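Local coordinates for protein cystathionine gamma-lyase (Saccharomyces cerevisiae, PDB 1N8P) that belongs to the Cys/Met metabolism family of PLP-dependent enzymes and holds pyridoxal-5'-phosphate in a pocket shared between subunits of a four-chain assembly, at residues Lys153-Ile157 with Gln158-Asp162; Thr180-Ser183 with Pro184-Asn188; Lys251-His254 with Leu255-Gln259; Val279-Tyr283 with Pro284-Thr288; Leu342-Pro345 with Ala346-Thr349. All blocks are in the same frame, centred on the assembly; numbering follows the deposited sequence.

Interaction 1: residues Lys153-Ile157 with Gln158-Asp162; sequences KVTDI and QKVAD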
loop_
_atom_site.group_PDB
_atom_site.type_symbol
_atom_site.label_atom_id
_atom_site.label_comp_id
_atom_site.label_asym_id
_atom_site.label_seq_id
_atom_site.Cartn_x
_atom_site.Cartn_y
_atom_site.Cartn_z
ATOM N N LYS A 153 -7.614 -3.080 -37.103
ATOM C CA LYS A 153 -8.654 -3.692 -37.941
ATOM C C LYS A 153 -9.853 -4.176 -37.121
ATOM O O LYS A 153 -9.706 -4.994 -36.240
ATOM C CB LYS A 153 -8.048 -4.877 -38.708
ATOM C CG LYS A 153 -9.019 -5.615 -39.618
ATOM C CD LYS A 153 -8.419 -6.876 -40.211
ATOM C CE LYS A 153 -7.187 -6.557 -41.047
ATOM N NZ LYS A 153 -6.032 -6.076 -40.220
ATOM N N VAL A 154 -11.041 -3.688 -37.421
ATOM C CA VAL A 154 -12.218 -4.095 -36.677
ATOM C C VAL A 154 -12.810 -5.379 -37.230
ATOM O O VAL A 154 -12.802 -5.577 -38.429
ATOM C CB VAL A 154 -13.278 -3.003 -36.744
ATOM C CG1 VAL A 154 -14.546 -3.458 -36.080
ATOM C CG2 VAL A 154 -12.752 -1.756 -36.069
ATOM N N THR A 155 -13.327 -6.239 -36.360
ATOM C CA THR A 155 -13.933 -7.503 -36.747
ATOM C C THR A 155 -15.383 -7.572 -36.253
ATOM O O THR A 155 -15.719 -7.098 -35.151
ATOM C CB THR A 155 -13.165 -8.735 -36.167
ATOM O OG1 THR A 155 -11.855 -8.818 -36.740
ATOM C CG2 THR A 155 -13.900 -10.019 -36.483
ATOM N N ASP A 156 -16.252 -8.155 -37.083
ATOM C CA ASP A 156 -17.667 -8.290 -36.733
ATOM C C ASP A 156 -17.925 -9.520 -35.845
ATOM O O ASP A 156 -18.057 -10.661 -36.314
ATOM C CB ASP A 156 -18.530 -8.367 -37.996
ATOM C CG ASP A 156 -19.997 -8.055 -37.721
ATOM O OD1 ASP A 156 -20.578 -8.624 -36.773
ATOM O OD2 ASP A 156 -20.570 -7.237 -38.461
ATOM N N ILE A 157 -17.996 -9.267 -34.550
ATOM C CA ILE A 157 -18.237 -10.324 -33.581
ATOM C C ILE A 157 -19.468 -11.183 -33.919
ATOM O O ILE A 157 -19.486 -12.378 -33.636
ATOM C CB ILE A 157 -18.379 -9.711 -32.172
ATOM C CG1 ILE A 157 -17.099 -8.946 -31.852
ATOM C CG2 ILE A 157 -18.610 -10.796 -31.132
ATOM C CD1 ILE A 157 -17.136 -8.157 -30.576
ATOM N N GLN A 158 -20.480 -10.576 -34.536
ATOM C CA GLN A 158 -21.703 -11.280 -34.903
ATOM C C GLN A 158 -21.478 -12.204 -36.095
ATOM O O GLN A 158 -21.791 -13.401 -36.025
ATOM C CB GLN A 158 -22.801 -10.285 -35.238
ATOM C CG GLN A 158 -24.141 -10.931 -35.285
ATOM C CD GLN A 158 -24.411 -11.660 -34.028
ATOM O OE1 GLN A 158 -24.909 -11.091 -33.065
ATOM N NE2 GLN A 158 -24.066 -12.927 -34.006
ATOM N N LYS A 159 -20.942 -11.660 -37.190
ATOM C CA LYS A 159 -20.642 -12.484 -38.356
ATOM C C LYS A 159 -19.832 -13.726 -37.924
ATOM O O LYS A 159 -20.120 -14.842 -38.355
ATOM C CB LYS A 159 -19.858 -11.682 -39.411
ATOM C CG LYS A 159 -20.753 -10.895 -40.391
ATOM C CD LYS A 159 -19.931 -10.125 -41.403
ATOM C CE LYS A 159 -20.758 -9.625 -42.596
ATOM N NZ LYS A 159 -21.857 -8.646 -42.302
ATOM N N VAL A 160 -18.840 -13.545 -37.055
ATOM C CA VAL A 160 -18.039 -14.671 -36.615
ATOM C C VAL A 160 -18.806 -15.595 -35.681
ATOM O O VAL A 160 -18.649 -16.806 -35.768
ATOM C CB VAL A 160 -16.713 -14.213 -35.927
ATOM C CG1 VAL A 160 -15.996 -15.399 -35.299
ATOM C CG2 VAL A 160 -15.794 -13.580 -36.952
ATOM N N ALA A 161 -19.623 -15.064 -34.780
ATOM C CA ALA A 161 -20.370 -15.957 -33.886
ATOM C C ALA A 161 -21.267 -16.853 -34.742
ATOM O O ALA A 161 -21.361 -18.063 -34.525
ATOM C CB ALA A 161 -21.221 -15.160 -32.930
ATOM N N ASP A 162 -21.922 -16.227 -35.720
ATOM C CA ASP A 162 -22.810 -16.899 -36.648
ATOM C C ASP A 162 -22.048 -17.931 -37.442
ATOM O O ASP A 162 -22.411 -19.095 -37.449
ATOM C CB ASP A 162 -23.416 -15.885 -37.614
ATOM C CG ASP A 162 -24.523 -15.080 -36.995
ATOM O OD1 ASP A 162 -24.875 -15.384 -35.822
ATOM O OD2 ASP A 162 -25.034 -14.161 -37.692
#
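Asp156 and Lys159 meet at an N-cap: Asp156 is the N-cap residue of helix 157-167, its side chain accepting from backbone N-H groups of the first turn. The two side chains run at a slant to one another: CB of Asp156 lies 3.8 Å from CB of Lys159, and the lysine stem passes beside the carboxylate instead of ending on it, NZ staying 4.3 Å from OD2, beyond a salt bridge. With CG of Asp156 turned opposite its own backbone N (chi1 -161°), the carboxylate swings over the helix start, where OD1 accepts from Lys159 N at 3.1 Å. That donor arrives from above the carboxylate plane, 58° out of it, on an almost straight N-H. A weaker, more bent bond comes to the same oxygen from Gln158 N. OD2 is salt-bridged to Lys297 of helix 292-298, so the two oxygens divide their work between the helix end and that second helix. The backbone takes over from the cap at once, Ala161 N donating to Ile157 O. Val160 packs on strand 139-144 and helix 127-134, and its CG2 approaches CG2 of Thr155 at 4.1 Å. The main-chain bond from Val160 N to Asp156 O measures 3.1 Å.

Interaction 2: residues Thr180-Ser183 with Pro184-Asn188; sequences TFLS and PYISN. With PLP (pyridoxal-5'-phosphate), chain E.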
loop_
_atom_site.group_PDB
_atom_site.type_symbol
_atom_site.label_atom_id
_atom_site.label_comp_id
_atom_site.label_asym_id
_atom_site.label_seq_id
_atom_site.Cartn_x
_atom_site.Cartn_y
_atom_site.Cartn_z
ATOM N N THR A 180 -9.645 -5.392 -24.566
ATOM C CA THR A 180 -8.700 -4.489 -23.871
ATOM C C THR A 180 -8.632 -3.026 -24.379
ATOM O O THR A 180 -8.920 -2.084 -23.631
ATOM C CB THR A 180 -7.235 -5.094 -23.874
ATOM O OG1 THR A 180 -7.155 -6.214 -22.966
ATOM C CG2 THR A 180 -6.191 -4.029 -23.478
ATOM N N PHE A 181 -8.258 -2.855 -25.647
ATOM C CA PHE A 181 -8.133 -1.541 -26.306
ATOM C C PHE A 181 -9.337 -0.620 -26.367
ATOM O O PHE A 181 -9.184 0.591 -26.498
ATOM C CB PHE A 181 -7.645 -1.719 -27.741
ATOM C CG PHE A 181 -6.224 -2.177 -27.846
ATOM C CD1 PHE A 181 -5.605 -2.818 -26.780
ATOM C CD2 PHE A 181 -5.521 -2.008 -29.041
ATOM C CE1 PHE A 181 -4.314 -3.286 -26.902
ATOM C CE2 PHE A 181 -4.228 -2.475 -29.173
ATOM C CZ PHE A 181 -3.620 -3.120 -28.096
ATOM N N LEU A 182 -10.539 -1.168 -26.346
ATOM C CA LEU A 182 -11.712 -0.302 -26.384
ATOM C C LEU A 182 -12.292 -0.146 -24.982
ATOM O O LEU A 182 -12.803 0.911 -24.653
ATOM C CB LEU A 182 -12.768 -0.858 -27.332
ATOM C CG LEU A 182 -12.439 -0.869 -28.831
ATOM C CD1 LEU A 182 -13.568 -1.576 -29.582
ATOM C CD2 LEU A 182 -12.281 0.563 -29.355
ATOM N N SER A 183 -12.195 -1.195 -24.164
ATOM C CA SER A 183 -12.687 -1.174 -22.779
ATOM C C SER A 183 -14.210 -1.265 -22.610
ATOM O O SER A 183 -14.961 -0.850 -23.474
ATOM C CB SER A 183 -12.304 0.111 -22.117
ATOM O OG SER A 183 -13.382 1.000 -22.299
ATOM N N PRO A 184 -14.677 -1.783 -21.467
ATOM C CA PRO A 184 -16.123 -1.866 -21.272
ATOM C C PRO A 184 -16.898 -0.652 -21.815
ATOM O O PRO A 184 -17.910 -0.801 -22.458
ATOM C CB PRO A 184 -16.243 -2.008 -19.750
ATOM C CG PRO A 184 -15.068 -2.920 -19.441
ATOM C CD PRO A 184 -13.957 -2.313 -20.289
ATOM N N TYR A 185 -16.397 0.548 -21.595
ATOM C CA TYR A 185 -17.094 1.738 -22.039
ATOM C C TYR A 185 -17.495 1.800 -23.522
ATOM O O TYR A 185 -18.651 1.983 -23.853
ATOM C CB TYR A 185 -16.271 3.009 -21.678
ATOM C CG TYR A 185 -17.043 4.286 -21.951
ATOM C CD1 TYR A 185 -18.259 4.522 -21.304
ATOM C CD2 TYR A 185 -16.614 5.204 -22.903
ATOM C CE1 TYR A 185 -19.039 5.622 -21.595
ATOM C CE2 TYR A 185 -17.391 6.318 -23.209
ATOM C CZ TYR A 185 -18.620 6.515 -22.542
ATOM O OH TYR A 185 -19.448 7.591 -22.823
ATOM N N ILE A 186 -16.520 1.667 -24.412
ATOM C CA ILE A 186 -16.747 1.744 -25.837
ATOM C C ILE A 186 -17.478 0.554 -26.432
ATOM O O ILE A 186 -18.190 0.711 -27.404
ATOM C CB ILE A 186 -15.401 1.898 -26.611
ATOM C CG1 ILE A 186 -14.722 3.210 -26.209
ATOM C CG2 ILE A 186 -15.658 1.846 -28.159
ATOM C CD1 ILE A 186 -13.426 3.438 -26.913
ATOM N N SER A 187 -17.320 -0.631 -25.864
ATOM C CA SER A 187 -17.971 -1.787 -26.434
ATOM C C SER A 187 -18.221 -2.939 -25.482
ATOM O O SER A 187 -17.535 -3.109 -24.478
ATOM C CB SER A 187 -17.146 -2.275 -27.609
ATOM O OG SER A 187 -17.754 -3.398 -28.214
ATOM N N ASN A 188 -19.214 -3.747 -25.826
ATOM C CA ASN A 188 -19.603 -4.909 -25.024
ATOM C C ASN A 188 -19.786 -6.134 -25.915
ATOM O O ASN A 188 -20.927 -6.515 -26.228
ATOM C CB ASN A 188 -20.911 -4.624 -24.281
ATOM C CG ASN A 188 -20.736 -3.645 -23.159
ATOM O OD1 ASN A 188 -21.703 -3.060 -22.688
ATOM N ND2 ASN A 188 -19.507 -3.475 -22.703
HETATM N N1 PLP E . -3.415 -8.428 -24.494
HETATM C C2 PLP E . -3.485 -7.156 -25.021
HETATM C C2A PLP E . -4.492 -6.981 -26.153
HETATM C C3 PLP E . -2.582 -6.135 -24.413
HETATM O O3 PLP E . -2.753 -4.912 -24.971
HETATM C C4 PLP E . -1.695 -6.489 -23.352
HETATM C C4A PLP E . -0.757 -5.468 -22.770
HETATM C C5 PLP E . -1.727 -7.904 -22.886
HETATM C C6 PLP E . -2.584 -8.823 -23.465
HETATM C C5A PLP E . -0.841 -8.287 -21.689
HETATM O O4P PLP E . -1.500 -8.191 -20.440
HETATM P P PLP E . -0.756 -8.624 -19.135
HETATM O O1P PLP E . -1.637 -8.170 -18.087
HETATM O O2P PLP E . 0.567 -7.887 -19.140
HETATM O O3P PLP E . -0.592 -10.060 -19.306
#
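Beside the pyridoxal-5'-phosphate pocket, Leu182 and Ile186 join a loop to a helical turn by apolar packing: Thr180 and Phe181 at the start of the loop belong to the ligand site, and the chain then passes through the short, weakly bonded helix 183-186. The Leu182 and Ile186 side chains cross at about a right angle, CD2 of Leu182 resting 3.8 Å from CG2 of Ile186, while CG1 of Ile186 lies 3.4 Å from Leu182 O. The leucine's other methyl, CD1, reaches CB of Ser187. Phe181 presents its ring edge to the ligand, with O3 of PLP near the ring plane and 3.0 Å from CE1. Polar bonding across the turn is slack: Tyr185 N gives a weak, bent bond to Ser183 OG, and Ser187 N a weak one to Ser183 O. The hydroxyl of Ser187 is held by Gln298 O instead. Outside the turn, Tyr185 and Ile186 lean on Val257 of helix 253-271. The Ser187 N to Ser183 O bond is 3.4 Å long, though its N-H is nearly straight at 166°.

Interaction 3: residues Lys251-His254 with Leu255-Gln259; sequences KTLH and LRVRQ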
loop_
_atom_site.group_PDB
_atom_site.type_symbol
_atom_site.label_atom_id
_atom_site.label_comp_id
_atom_site.label_asym_id
_atom_site.label_seq_id
_atom_site.Cartn_x
_atom_site.Cartn_y
_atom_site.Cartn_z
ATOM N N LYS A 251 -13.384 3.524 -11.633
ATOM C CA LYS A 251 -14.432 4.525 -11.356
ATOM C C LYS A 251 -14.415 5.741 -12.269
ATOM O O LYS A 251 -15.362 6.524 -12.268
ATOM C CB LYS A 251 -14.341 5.021 -9.896
ATOM C CG LYS A 251 -14.192 3.913 -8.863
ATOM C CD LYS A 251 -15.467 3.666 -8.099
ATOM C CE LYS A 251 -15.180 2.763 -6.914
ATOM N NZ LYS A 251 -16.278 2.848 -5.916
ATOM N N THR A 252 -13.335 5.924 -13.017
ATOM C CA THR A 252 -13.221 7.071 -13.914
ATOM C C THR A 252 -13.077 6.580 -15.351
ATOM O O THR A 252 -12.916 7.374 -16.266
ATOM C CB THR A 252 -12.007 7.970 -13.545
ATOM O OG1 THR A 252 -10.906 7.149 -13.155
ATOM C CG2 THR A 252 -12.332 8.896 -12.367
ATOM N N LEU A 253 -13.164 5.262 -15.539
ATOM C CA LEU A 253 -13.035 4.653 -16.851
ATOM C C LEU A 253 -13.853 5.359 -17.906
ATOM O O LEU A 253 -13.378 5.574 -19.032
ATOM C CB LEU A 253 -13.477 3.197 -16.817
ATOM C CG LEU A 253 -13.556 2.376 -18.113
ATOM C CD1 LEU A 253 -12.195 2.225 -18.769
ATOM C CD2 LEU A 253 -14.098 0.996 -17.753
ATOM N N HIS A 254 -15.093 5.698 -17.563
ATOM C CA HIS A 254 -15.928 6.368 -18.536
ATOM C C HIS A 254 -15.449 7.783 -18.809
ATOM O O HIS A 254 -15.514 8.240 -19.952
ATOM C CB HIS A 254 -17.385 6.355 -18.096
ATOM C CG HIS A 254 -17.601 6.933 -16.749
ATOM N ND1 HIS A 254 -18.116 8.194 -16.562
ATOM C CD2 HIS A 254 -17.266 6.471 -15.523
ATOM C CE1 HIS A 254 -18.077 8.487 -15.274
ATOM N NE2 HIS A 254 -17.563 7.457 -14.623
ATOM N N LEU A 255 -14.973 8.497 -17.796
ATOM C CA LEU A 255 -14.474 9.847 -18.076
ATOM C C LEU A 255 -13.140 9.790 -18.847
ATOM O O LEU A 255 -12.948 10.499 -19.820
ATOM C CB LEU A 255 -14.302 10.644 -16.791
ATOM C CG LEU A 255 -15.621 10.831 -16.036
ATOM C CD1 LEU A 255 -15.390 11.694 -14.816
ATOM C CD2 LEU A 255 -16.656 11.470 -16.952
ATOM N N ARG A 256 -12.228 8.932 -18.428
ATOM C CA ARG A 256 -10.945 8.813 -19.116
ATOM C C ARG A 256 -11.097 8.372 -20.565
ATOM O O ARG A 256 -10.645 9.049 -21.460
ATOM C CB ARG A 256 -10.019 7.826 -18.393
ATOM C CG ARG A 256 -9.542 8.300 -17.068
ATOM C CD ARG A 256 -8.521 7.345 -16.490
ATOM N NE ARG A 256 -9.091 6.268 -15.695
ATOM C CZ ARG A 256 -9.375 5.064 -16.166
ATOM N NH1 ARG A 256 -9.154 4.798 -17.428
ATOM N NH2 ARG A 256 -9.822 4.110 -15.357
ATOM N N VAL A 257 -11.726 7.229 -20.791
ATOM C CA VAL A 257 -11.930 6.697 -22.139
ATOM C C VAL A 257 -12.692 7.621 -23.081
ATOM O O VAL A 257 -12.490 7.604 -24.289
ATOM C CB VAL A 257 -12.665 5.391 -22.056
ATOM C CG1 VAL A 257 -13.081 4.954 -23.418
ATOM C CG2 VAL A 257 -11.769 4.349 -21.407
ATOM N N ARG A 258 -13.577 8.429 -22.518
ATOM C CA ARG A 258 -14.371 9.366 -23.306
ATOM C C ARG A 258 -13.466 10.464 -23.853
ATOM O O ARG A 258 -13.624 10.902 -24.981
ATOM C CB ARG A 258 -15.477 9.995 -22.421
ATOM C CG ARG A 258 -16.546 10.803 -23.154
ATOM C CD ARG A 258 -17.488 9.884 -23.883
ATOM N NE ARG A 258 -18.409 10.602 -24.756
ATOM C CZ ARG A 258 -19.149 10.017 -25.692
ATOM N NH1 ARG A 258 -19.078 8.705 -25.878
ATOM N NH2 ARG A 258 -19.953 10.745 -26.452
ATOM N N GLN A 259 -12.523 10.900 -23.029
ATOM C CA GLN A 259 -11.599 11.962 -23.378
ATOM C C GLN A 259 -10.486 11.470 -24.314
ATOM O O GLN A 259 -10.171 12.092 -25.321
ATOM C CB GLN A 259 -10.998 12.501 -22.097
ATOM C CG GLN A 259 -10.024 13.627 -22.297
ATOM C CD GLN A 259 -10.705 14.841 -22.757
ATOM O OE1 GLN A 259 -11.744 15.201 -22.232
ATOM N NE2 GLN A 259 -10.136 15.506 -23.747
#
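The N-terminal turns of helix 253-271 are where Thr252 and Arg256 come together, by main chain and side chain at once. Arg256 N donates to Thr252 O at 2.8 Å, almost in line with the carbonyl. Its side chain then bends at chi3 (-89°), which folds the guanidinium back over the helix start: NE donates to Thr252 OG1 at 3.2 Å, the hydroxyl tilted 26° from the guanidinium plane. One face of that group rests on backbone, Leu253 CA standing 3.5 Å above the plane toward its rim. Gly249 O is hydrogen-bonded to both Thr252 OG1 and Arg256 NH2, and Tyr204 O takes up NH1, so several bonds fix the arginine's rotation. Leu253 and Val257 lie alongside and point the same way, CD1 meeting CG2 at 3.4 Å. His254 likewise runs beside Leu255, its CE1 3.5 Å from the leucine CG. Thr252 and Leu255 also pack against Arg256 and Gln259 of the third subunit. Main-chain bonds from Val257 N to Leu253 O and from Arg258 N to His254 O continue the four-residue spacing typical of an alpha-helix leaving its first turn.

Interaction 4: residues Val279-Tyr283 with Pro284-Thr288; sequences VAVNY and PGLKT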
loop_
_atom_site.group_PDB
_atom_site.type_symbol
_atom_site.label_atom_id
_atom_site.label_comp_id
_atom_site.label_asym_id
_atom_site.label_seq_id
_atom_site.Cartn_x
_atom_site.Cartn_y
_atom_site.Cartn_z
ATOM N N VAL A 279 1.569 9.269 -44.667
ATOM C CA VAL A 279 1.172 8.313 -45.706
ATOM C C VAL A 279 -0.244 7.813 -45.384
ATOM O O VAL A 279 -1.245 8.336 -45.903
ATOM C CB VAL A 279 2.127 7.093 -45.746
ATOM C CG1 VAL A 279 1.644 6.115 -46.773
ATOM C CG2 VAL A 279 3.552 7.529 -46.060
ATOM N N ALA A 280 -0.319 6.804 -44.520
ATOM C CA ALA A 280 -1.604 6.264 -44.089
ATOM C C ALA A 280 -1.799 6.522 -42.595
ATOM O O ALA A 280 -0.851 6.840 -41.884
ATOM C CB ALA A 280 -1.685 4.777 -44.374
ATOM N N VAL A 281 -3.043 6.375 -42.149
ATOM C CA VAL A 281 -3.447 6.583 -40.779
ATOM C C VAL A 281 -4.491 5.540 -40.420
ATOM O O VAL A 281 -5.414 5.298 -41.188
ATOM C CB VAL A 281 -4.075 7.980 -40.607
ATOM C CG1 VAL A 281 -4.603 8.162 -39.199
ATOM C CG2 VAL A 281 -3.038 9.051 -40.908
ATOM N N ASN A 282 -4.351 4.924 -39.249
ATOM C CA ASN A 282 -5.319 3.930 -38.807
ATOM C C ASN A 282 -6.052 4.371 -37.538
ATOM O O ASN A 282 -5.441 4.550 -36.501
ATOM C CB ASN A 282 -4.644 2.584 -38.519
ATOM C CG ASN A 282 -3.799 2.082 -39.659
ATOM O OD1 ASN A 282 -4.261 1.945 -40.784
ATOM N ND2 ASN A 282 -2.555 1.785 -39.367
ATOM N N TYR A 283 -7.365 4.529 -37.616
ATOM C CA TYR A 283 -8.168 4.902 -36.456
ATOM C C TYR A 283 -9.596 4.482 -36.783
ATOM O O TYR A 283 -10.206 5.010 -37.699
ATOM C CB TYR A 283 -8.096 6.418 -36.203
ATOM C CG TYR A 283 -8.787 6.833 -34.916
ATOM C CD1 TYR A 283 -8.412 6.263 -33.695
ATOM C CD2 TYR A 283 -9.842 7.744 -34.920
ATOM C CE1 TYR A 283 -9.071 6.576 -32.514
ATOM C CE2 TYR A 283 -10.504 8.070 -33.741
ATOM C CZ TYR A 283 -10.115 7.477 -32.541
ATOM O OH TYR A 283 -10.786 7.750 -31.366
ATOM N N PRO A 284 -10.142 3.515 -36.046
ATOM C CA PRO A 284 -11.506 3.014 -36.267
ATOM C C PRO A 284 -12.624 4.064 -36.220
ATOM O O PRO A 284 -13.778 3.761 -36.530
ATOM C CB PRO A 284 -11.669 1.957 -35.170
ATOM C CG PRO A 284 -10.276 1.443 -34.951
ATOM C CD PRO A 284 -9.461 2.745 -34.993
ATOM N N GLY A 285 -12.280 5.292 -35.838
ATOM C CA GLY A 285 -13.266 6.350 -35.744
ATOM C C GLY A 285 -13.368 7.229 -36.978
ATOM O O GLY A 285 -14.192 8.161 -37.057
ATOM N N LEU A 286 -12.516 6.961 -37.950
ATOM C CA LEU A 286 -12.560 7.736 -39.168
ATOM C C LEU A 286 -13.525 7.034 -40.130
ATOM O O LEU A 286 -13.296 5.889 -40.497
ATOM C CB LEU A 286 -11.161 7.835 -39.760
ATOM C CG LEU A 286 -10.175 8.678 -38.953
ATOM C CD1 LEU A 286 -8.807 8.728 -39.641
ATOM C CD2 LEU A 286 -10.726 10.066 -38.859
ATOM N N LYS A 287 -14.607 7.712 -40.518
ATOM C CA LYS A 287 -15.624 7.131 -41.420
ATOM C C LYS A 287 -15.029 6.384 -42.619
ATOM O O LYS A 287 -15.691 5.552 -43.267
ATOM C CB LYS A 287 -16.580 8.225 -41.920
ATOM C CG LYS A 287 -17.448 8.806 -40.830
ATOM C CD LYS A 287 -18.311 9.905 -41.363
ATOM C CE LYS A 287 -18.986 10.638 -40.233
ATOM N NZ LYS A 287 -18.027 11.403 -39.391
ATOM N N THR A 288 -13.771 6.690 -42.884
ATOM C CA THR A 288 -13.037 6.098 -43.964
ATOM C C THR A 288 -12.347 4.791 -43.532
ATOM O O THR A 288 -11.566 4.198 -44.284
ATOM C CB THR A 288 -12.003 7.083 -44.410
ATOM O OG1 THR A 288 -11.129 7.363 -43.301
ATOM C CG2 THR A 288 -12.676 8.371 -44.853
#
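Tyr283 turns its CG opposite the backbone N (chi1 -173°), and a chi2 of 56° lays the ring over the backbone of Gly285 in a type I beta turn, Tyr283 to Leu286, that takes the chain off edge strand 278-282. Gly285 N sits over one face of the ring, 3.6 Å from CD2, and Gly285 CA is 3.8 Å from CE2; the glycine, having no side chain, lets the ring approach its main chain closely. The Tyr283 and Pro284 side chains cross at about a right angle, CD of Pro284 3.9 Å from CD1 of Tyr283. The turn is closed by Leu286 N donating to Tyr283 O over 3.0 Å. The N-H is nearly straight at 169°, yet the donor stands above the carbonyl plane. At the far end of the ring, the hydroxyl is tied to Gly305 O, so the tyrosine is fixed at both ends while it packs against Ala264 and Ala268 of helix 253-271. Pro284 packs on Val295 of helix 292-298. On the strand side, Leu286 reaches back along the chain: its CG approaches CB of Tyr283 at 4.1 Å, and its CD1 meets CG1 of Val281 at 4.3 Å.

Interaction 5: residues Leu342-Pro345 with Ala346-Thr349; sequences LEVP and AVMT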
loop_
_atom_site.group_PDB
_atom_site.type_symbol
_atom_site.label_atom_id
_atom_site.label_comp_id
_atom_site.label_asym_id
_atom_site.label_seq_id
_atom_site.Cartn_x
_atom_site.Cartn_y
_atom_site.Cartn_z
ATOM N N LEU A 342 3.840 6.360 -27.089
ATOM C CA LEU A 342 3.949 6.065 -28.499
ATOM C C LEU A 342 5.012 4.991 -28.688
ATOM O O LEU A 342 5.991 4.919 -27.958
ATOM C CB LEU A 342 4.219 7.341 -29.294
ATOM C CG LEU A 342 5.614 7.771 -29.687
ATOM C CD1 LEU A 342 5.484 9.020 -30.509
ATOM C CD2 LEU A 342 6.468 8.013 -28.470
ATOM N N GLU A 343 4.782 4.116 -29.650
ATOM C CA GLU A 343 5.694 3.006 -29.886
ATOM C C GLU A 343 5.768 2.660 -31.374
ATOM O O GLU A 343 4.931 3.101 -32.164
ATOM C CB GLU A 343 5.206 1.814 -29.045
ATOM C CG GLU A 343 5.795 0.488 -29.364
ATOM C CD GLU A 343 4.775 -0.452 -29.967
ATOM O OE1 GLU A 343 3.864 0.011 -30.683
ATOM O OE2 GLU A 343 4.898 -1.666 -29.740
ATOM N N VAL A 344 6.791 1.904 -31.754
ATOM C CA VAL A 344 6.978 1.473 -33.140
ATOM C C VAL A 344 6.904 -0.043 -33.125
ATOM O O VAL A 344 7.924 -0.709 -33.048
ATOM C CB VAL A 344 8.360 1.879 -33.675
ATOM C CG1 VAL A 344 8.544 1.341 -35.080
ATOM C CG2 VAL A 344 8.509 3.394 -33.646
ATOM N N PRO A 345 5.696 -0.605 -33.212
ATOM C CA PRO A 345 5.524 -2.054 -33.192
ATOM C C PRO A 345 6.649 -2.882 -33.776
ATOM O O PRO A 345 7.066 -3.872 -33.186
ATOM C CB PRO A 345 4.197 -2.257 -33.925
ATOM C CG PRO A 345 3.976 -0.961 -34.659
ATOM C CD PRO A 345 4.467 0.040 -33.687
ATOM N N ALA A 346 7.145 -2.463 -34.928
ATOM C CA ALA A 346 8.206 -3.177 -35.623
ATOM C C ALA A 346 9.374 -3.514 -34.739
ATOM O O ALA A 346 9.739 -4.678 -34.587
ATOM C CB ALA A 346 8.690 -2.363 -36.796
ATOM N N VAL A 347 9.975 -2.488 -34.161
ATOM C CA VAL A 347 11.128 -2.691 -33.300
ATOM C C VAL A 347 10.765 -3.096 -31.877
ATOM O O VAL A 347 10.957 -4.239 -31.484
ATOM C CB VAL A 347 11.981 -1.433 -33.276
ATOM C CG1 VAL A 347 12.554 -1.188 -34.660
ATOM C CG2 VAL A 347 11.137 -0.250 -32.859
ATOM N N MET A 348 10.215 -2.169 -31.113
ATOM C CA MET A 348 9.849 -2.430 -29.728
ATOM C C MET A 348 9.065 -3.697 -29.459
ATOM O O MET A 348 9.505 -4.568 -28.697
ATOM C CB MET A 348 9.087 -1.237 -29.184
ATOM C CG MET A 348 9.874 -0.009 -29.399
ATOM S SD MET A 348 9.242 1.410 -28.674
ATOM C CE MET A 348 8.989 2.394 -30.127
ATOM N N THR A 349 7.898 -3.803 -30.070
ATOM C CA THR A 349 7.064 -4.972 -29.864
ATOM C C THR A 349 7.494 -6.152 -30.714
ATOM O O THR A 349 8.187 -7.048 -30.249
ATOM C CB THR A 349 5.577 -4.654 -30.145
ATOM O OG1 THR A 349 5.022 -3.947 -29.035
ATOM C CG2 THR A 349 4.787 -5.914 -30.346
#
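The carboxylate of Glu343, the flat group here, works through its oxygens: OE2 faces the hydroxyl of Thr349, and OE1 is salt-bridged to Arg369. Thr349 OG1 donates to OE2, the two side chains crossing at about a right angle; the modelled separation of 2.4 Å is too short to be trusted as a bond length. Thr349 OG1 is also weakly hydrogen-bonded to Glu333 OE1, and the nearness of that second carboxylate to OE2 might raise the pKa of either acid, with Arg369 working against this. The glutamate stem meets Met348, the two chains sliding past each other in opposite directions with CG 3.6 Å from SD and 3.7 Å from CB of the methionine. Val344 supplies the apolar side. Its CB approaches CG2 of Val347 at 3.6 Å, and CG1 stands 4.1 Å from CB of Ala346. Val344 O also takes two weak, bent bonds, from Val347 N at 2.9 Å and Met348 N at 3.3 Å, which accompany the bend of the chain into an irregular loop. This loop follows directly on strand 341-343, which lies between strands 367-371 and 330-331 in the five-stranded sheet; Pro345 packs on Leu367, Met348 touches Leu331, and Val347 and Met348 meet Pro40 of the second subunit.

Overall arrangement
Followed from the N terminus, all five contacts are local and lie in series, none nested or crossing. Interaction 1 closes the entry into helix 157-167, and interaction 2 closes the turn that follows strand 174-178 of the seven-stranded sheet, beside the pyridoxal-5'-phosphate. Interaction 3 starts helix 253-271 and touches interaction 2, Tyr185 and Ile186 packing on its residues. That helix leads to strand 278-282, where interaction 4 closes the turn at the edge of the five-stranded sheet; its Pro284 packs on Val154 of interaction 1, linking regions distant in sequence. Interaction 5, at the exit from strand 341-343, belongs to the same sheet as interaction 4, their centres about 19 Å apart.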